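Side-chain contacts in enoyl-CoA hydratase carB homologue (Streptomyces cattleya, PDB 5O34), which is a crotonase-family lyase of thienamycin biosynthesis, a CarB homologue that probably makes the carboxymethylproline precursor of the carbapenem ring system: residues Asp127-Asp130 with Leu131-Val135; Ile266-Glu269 with Ala270-His274. All coordinates share one frame; numbering follows the deposited sequence.

Interaction 1: residues Asp127-Asp130 with Leu131-Val135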
loop_
_atom_site.group_PDB
_atom_site.type_symbol
_atom_site.label_atom_id
_atom_site.label_comp_id
_atom_site.label_asym_id
_atom_site.label_seq_id
_atom_site.Cartn_x
_atom_site.Cartn_y
_atom_site.Cartn_z
ATOM N N ASP A 127 3.189 -6.701 -26.245
ATOM C CA ASP A 127 4.507 -6.044 -26.214
ATOM C C ASP A 127 4.683 -5.205 -24.939
ATOM O O ASP A 127 5.747 -5.259 -24.315
ATOM C CB ASP A 127 4.761 -5.209 -27.488
ATOM C CG ASP A 127 4.900 -6.040 -28.756
ATOM O OD1 ASP A 127 5.427 -7.179 -28.671
ATOM O OD2 ASP A 127 4.511 -5.543 -29.838
ATOM N N ILE A 128 3.612 -4.470 -24.542
ATOM C CA ILE A 128 3.489 -3.644 -23.331
ATOM C C ILE A 128 3.745 -4.501 -22.097
ATOM O O ILE A 128 4.592 -4.161 -21.262
ATOM C CB ILE A 128 2.063 -2.987 -23.307
ATOM C CG1 ILE A 128 1.960 -1.915 -24.385
ATOM C CG2 ILE A 128 1.707 -2.392 -21.926
ATOM C CD1 ILE A 128 2.759 -0.673 -24.072
ATOM N N THR A 129 3.016 -5.645 -22.007
ATOM C CA THR A 129 3.114 -6.602 -20.910
ATOM C C THR A 129 4.516 -7.184 -20.839
ATOM O O THR A 129 5.082 -7.239 -19.752
ATOM C CB THR A 129 2.010 -7.691 -21.001
ATOM O OG1 THR A 129 0.742 -7.084 -21.248
ATOM C CG2 THR A 129 1.920 -8.544 -19.739
ATOM N N ASP A 130 5.098 -7.545 -21.994
ATOM C CA ASP A 130 6.458 -8.093 -22.075
ATOM C C ASP A 130 7.498 -7.063 -21.645
ATOM O O ASP A 130 8.464 -7.433 -20.985
ATOM C CB ASP A 130 6.761 -8.689 -23.468
ATOM C CG ASP A 130 5.984 -9.963 -23.819
ATOM O OD1 ASP A 130 5.044 -10.327 -23.061
ATOM O OD2 ASP A 130 6.296 -10.581 -24.864
ATOM N N LEU A 131 7.254 -5.769 -21.941
ATOM C CA LEU A 131 8.132 -4.683 -21.509
ATOM C C LEU A 131 8.020 -4.468 -19.995
ATOM O O LEU A 131 9.049 -4.491 -19.318
ATOM C CB LEU A 131 7.880 -3.372 -22.293
ATOM C CG LEU A 131 8.634 -2.106 -21.807
ATOM C CD1 LEU A 131 10.137 -2.294 -21.831
ATOM C CD2 LEU A 131 8.244 -0.891 -22.614
ATOM N N TYR A 132 6.784 -4.315 -19.458
ATOM C CA TYR A 132 6.593 -4.103 -18.015
ATOM C C TYR A 132 7.106 -5.277 -17.184
ATOM O O TYR A 132 7.750 -5.052 -16.156
ATOM C CB TYR A 132 5.132 -3.780 -17.661
ATOM C CG TYR A 132 4.539 -2.573 -18.359
ATOM C CD1 TYR A 132 5.350 -1.529 -18.816
ATOM C CD2 TYR A 132 3.164 -2.430 -18.491
ATOM C CE1 TYR A 132 4.804 -0.403 -19.435
ATOM C CE2 TYR A 132 2.607 -1.295 -19.078
ATOM C CZ TYR A 132 3.434 -0.296 -19.568
ATOM O OH TYR A 132 2.893 0.787 -20.207
ATOM N N THR A 133 6.864 -6.525 -17.650
ATOM C CA THR A 133 7.323 -7.720 -16.937
ATOM C C THR A 133 8.836 -7.852 -16.939
ATOM O O THR A 133 9.379 -8.230 -15.900
ATOM C CB THR A 133 6.634 -9.020 -17.407
ATOM O OG1 THR A 133 6.737 -9.162 -18.827
ATOM C CG2 THR A 133 5.171 -9.106 -16.962
ATOM N N THR A 134 9.529 -7.514 -18.059
ATOM C CA THR A 134 10.996 -7.646 -18.127
ATOM C C THR A 134 11.680 -6.573 -17.238
ATOM O O THR A 134 12.501 -6.941 -16.394
ATOM C CB THR A 134 11.527 -7.727 -19.587
ATOM O OG1 THR A 134 12.891 -8.146 -19.574
ATOM C CG2 THR A 134 11.449 -6.412 -20.333
ATOM N N VAL A 135 11.290 -5.282 -17.368
ATOM C CA VAL A 135 11.840 -4.176 -16.564
ATOM C C VAL A 135 11.767 -4.511 -15.056
ATOM O O VAL A 135 12.729 -4.262 -14.330
ATOM C CB VAL A 135 11.166 -2.814 -16.901
ATOM C CG1 VAL A 135 11.633 -1.699 -15.959
ATOM C CG2 VAL A 135 11.431 -2.418 -18.352
#
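Thr133 sits one helical turn after Thr129, and two of its donors meet on one carbonyl oxygen. Thr133 N gives the routine helical bond to Thr129 O at 2.8 Å. The hydroxyl adds a second bond, Thr133 OG1 to Thr129 O, at 2.7 Å. The two donors reach the oxygen from opposite faces of its carbonyl plane. The first torsion makes this possible: chi1 of 53° sets OG1 between the backbone N and the carbonyl carbon, within bonding distance of Thr129 O. A buried hydroxyl is thus satisfied by the main chain. Thr129 OG1 likewise bonds to a main-chain oxygen one turn earlier, Ile125 O, though from a different first torsion (-47°).

The other backbone bonds are i to i+4. Tyr132 N to Ile128 O is short at 2.8 Å and straight, with an N-H...O angle of 171°. Thr134 N to Asp130 O is longer, at 3.1 Å.

Apolar packing joins Ile128 and Tyr132, which lie side by side and point the same way. The modelled closeness of Ile128 CG2 to the ring is doubtful. Ile128 O lies over one face of the same ring, 3.3 Å above its plane and offset toward the rim. Phe185 packs edge-to-face with Tyr132.

The charged ends turn elsewhere. Asp127 OD2 forms a salt bridge with Arg71, and Asp130 OD1 pairs with Arg267.

This is regular alpha-helix with a threonine hydroxyl bonded back to the i-4 carbonyl. Helix 120-137 is largely buried here, packed between helices 71-86, 152-158, 184-194 and 252-273 of the crotonase fold.

Interaction 2: residues Ile266-Glu269 with Ala270-His274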
loop_
_atom_site.group_PDB
_atom_site.type_symbol
_atom_site.label_atom_id
_atom_site.label_comp_id
_atom_site.label_asym_id
_atom_site.label_seq_id
_atom_site.Cartn_x
_atom_site.Cartn_y
_atom_site.Cartn_z
ATOM N N ILE A 266 -2.925 -9.066 -15.793
ATOM C CA ILE A 266 -3.523 -7.933 -16.517
ATOM C C ILE A 266 -3.594 -8.190 -18.031
ATOM O O ILE A 266 -4.508 -7.678 -18.668
ATOM C CB ILE A 266 -2.825 -6.551 -16.195
ATOM C CG1 ILE A 266 -2.653 -6.269 -14.674
ATOM C CG2 ILE A 266 -3.510 -5.355 -16.883
ATOM C CD1 ILE A 266 -3.839 -6.552 -13.738
ATOM N N ARG A 267 -2.631 -8.949 -18.600
ATOM C CA ARG A 267 -2.525 -9.239 -20.038
ATOM C C ARG A 267 -3.895 -9.465 -20.722
ATOM O O ARG A 267 -4.299 -8.660 -21.568
ATOM C CB ARG A 267 -1.552 -10.406 -20.298
ATOM C CG ARG A 267 -1.161 -10.592 -21.770
ATOM C CD ARG A 267 -0.368 -11.878 -22.032
ATOM N NE ARG A 267 0.935 -11.901 -21.356
ATOM C CZ ARG A 267 2.060 -11.393 -21.858
ATOM N NH1 ARG A 267 2.061 -10.811 -23.051
ATOM N NH2 ARG A 267 3.190 -11.447 -21.161
ATOM N N ARG A 268 -4.627 -10.499 -20.293
ATOM C CA ARG A 268 -5.946 -10.849 -20.817
ATOM C C ARG A 268 -7.003 -9.760 -20.519
ATOM O O ARG A 268 -7.792 -9.423 -21.403
ATOM C CB ARG A 268 -6.344 -12.254 -20.314
ATOM C CG ARG A 268 -7.834 -12.510 -20.076
ATOM C CD ARG A 268 -8.590 -12.998 -21.298
ATOM N NE ARG A 268 -10.003 -13.230 -20.977
ATOM C CZ ARG A 268 -10.890 -13.779 -21.802
ATOM N NH1 ARG A 268 -10.521 -14.182 -23.013
ATOM N NH2 ARG A 268 -12.153 -13.938 -21.419
ATOM N N GLU A 269 -6.996 -9.202 -19.297
ATOM C CA GLU A 269 -7.918 -8.137 -18.865
ATOM C C GLU A 269 -7.790 -6.851 -19.704
ATOM O O GLU A 269 -8.803 -6.321 -20.165
ATOM C CB GLU A 269 -7.707 -7.813 -17.377
ATOM C CG GLU A 269 -8.257 -8.856 -16.421
ATOM C CD GLU A 269 -7.782 -8.800 -14.977
ATOM O OE1 GLU A 269 -7.123 -7.807 -14.586
ATOM O OE2 GLU A 269 -8.073 -9.764 -14.231
ATOM N N ALA A 270 -6.548 -6.363 -19.903
ATOM C CA ALA A 270 -6.224 -5.156 -20.683
ATOM C C ALA A 270 -6.673 -5.283 -22.140
ATOM O O ALA A 270 -7.104 -4.293 -22.735
ATOM C CB ALA A 270 -4.731 -4.869 -20.622
ATOM N N LYS A 271 -6.590 -6.509 -22.699
ATOM C CA LYS A 271 -7.017 -6.831 -24.059
ATOM C C LYS A 271 -8.512 -6.549 -24.246
ATOM O O LYS A 271 -8.874 -5.779 -25.139
ATOM C CB LYS A 271 -6.674 -8.285 -24.406
ATOM C CG LYS A 271 -5.246 -8.448 -24.892
ATOM C CD LYS A 271 -4.788 -9.894 -24.827
ATOM C CE LYS A 271 -3.396 -10.047 -25.377
ATOM N NZ LYS A 271 -2.946 -11.454 -25.317
ATOM N N GLU A 272 -9.365 -7.117 -23.367
ATOM C CA GLU A 272 -10.820 -6.918 -23.386
ATOM C C GLU A 272 -11.202 -5.432 -23.242
ATOM O O GLU A 272 -12.067 -4.950 -23.972
ATOM C CB GLU A 272 -11.490 -7.732 -22.269
ATOM C CG GLU A 272 -11.440 -9.235 -22.469
ATOM C CD GLU A 272 -12.070 -10.012 -21.332
ATOM O OE1 GLU A 272 -13.289 -10.293 -21.402
ATOM O OE2 GLU A 272 -11.346 -10.313 -20.356
ATOM N N SER A 273 -10.534 -4.715 -22.318
ATOM C CA SER A 273 -10.778 -3.304 -21.997
ATOM C C SER A 273 -10.440 -2.296 -23.116
ATOM O O SER A 273 -11.194 -1.335 -23.303
ATOM C CB SER A 273 -10.054 -2.923 -20.714
ATOM O OG SER A 273 -10.745 -3.372 -19.561
ATOM N N HIS A 274 -9.317 -2.494 -23.837
ATOM C CA HIS A 274 -8.921 -1.601 -24.931
ATOM C C HIS A 274 -9.605 -1.959 -26.261
ATOM O O HIS A 274 -10.465 -2.840 -26.316
ATOM C CB HIS A 274 -7.394 -1.564 -25.093
ATOM C CG HIS A 274 -6.685 -0.898 -23.954
ATOM N ND1 HIS A 274 -6.359 0.443 -23.993
ATOM C CD2 HIS A 274 -6.261 -1.414 -22.777
ATOM C CE1 HIS A 274 -5.748 0.701 -22.846
ATOM N NE2 HIS A 274 -5.670 -0.385 -22.082
#
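Ala270 is buried one turn along from Ile266, and its CB packs on Ile266 CG2 at 4.0 Å. Ala270 N bonds to Ile266 O at 2.7 Å, nearly straight at 176°.

Glu269 takes part mainly through its backbone. Glu269 O accepts from Ser273 N at 3.2 Å. Its side chain packs on Arg254 of the second subunit.

Arg268 and Glu272 form the charged pair of the outer side. Arg268 NE is 3.3 Å from Glu272 OE2. The carboxylate comes over one face of the guanidinium, and the two planes are 48° apart. No N-H points at the oxygen, so the salt bridge rests on charge alone. The bend at chi2 of Arg268 (88°) brings its end back toward Glu272. Glu272 OE2 has a stronger partner in Arg254 of the second subunit.

On another side, Arg267 and Lys271 run side by side. Arg267 NH1 and Lys271 NZ both form salt bridges with Asp126 OD1, which probably offsets their like charges.

Both segments lie in the last part of helix 252-273. Arg267 and Lys271 face helix 120-137, Ile266 and Ala270 pack on helix 184-194, and Glu269, Glu272 and Ser273 meet the second subunit.

How the interactions relate
Interaction 1 comes first along the chain, in helix 120-137, which precedes strand 142-146 of the six-stranded sheet. Interaction 2 follows much later, in the last modelled helix, 252-273. Both are local contacts within one helix. Neither closes a long loop, and they lie in series without nesting or crossing. Their centres are 14 Å apart, and the two touch directly. The bridge from Arg267 NH2 to Asp130 OD1, 2.9 Å long, joins the late helix to the earlier one. Arg267 NH2 also packs on Thr129 CG2. Glu269, Glu272 and Ser273 of helix 252-273 also contact the second subunit.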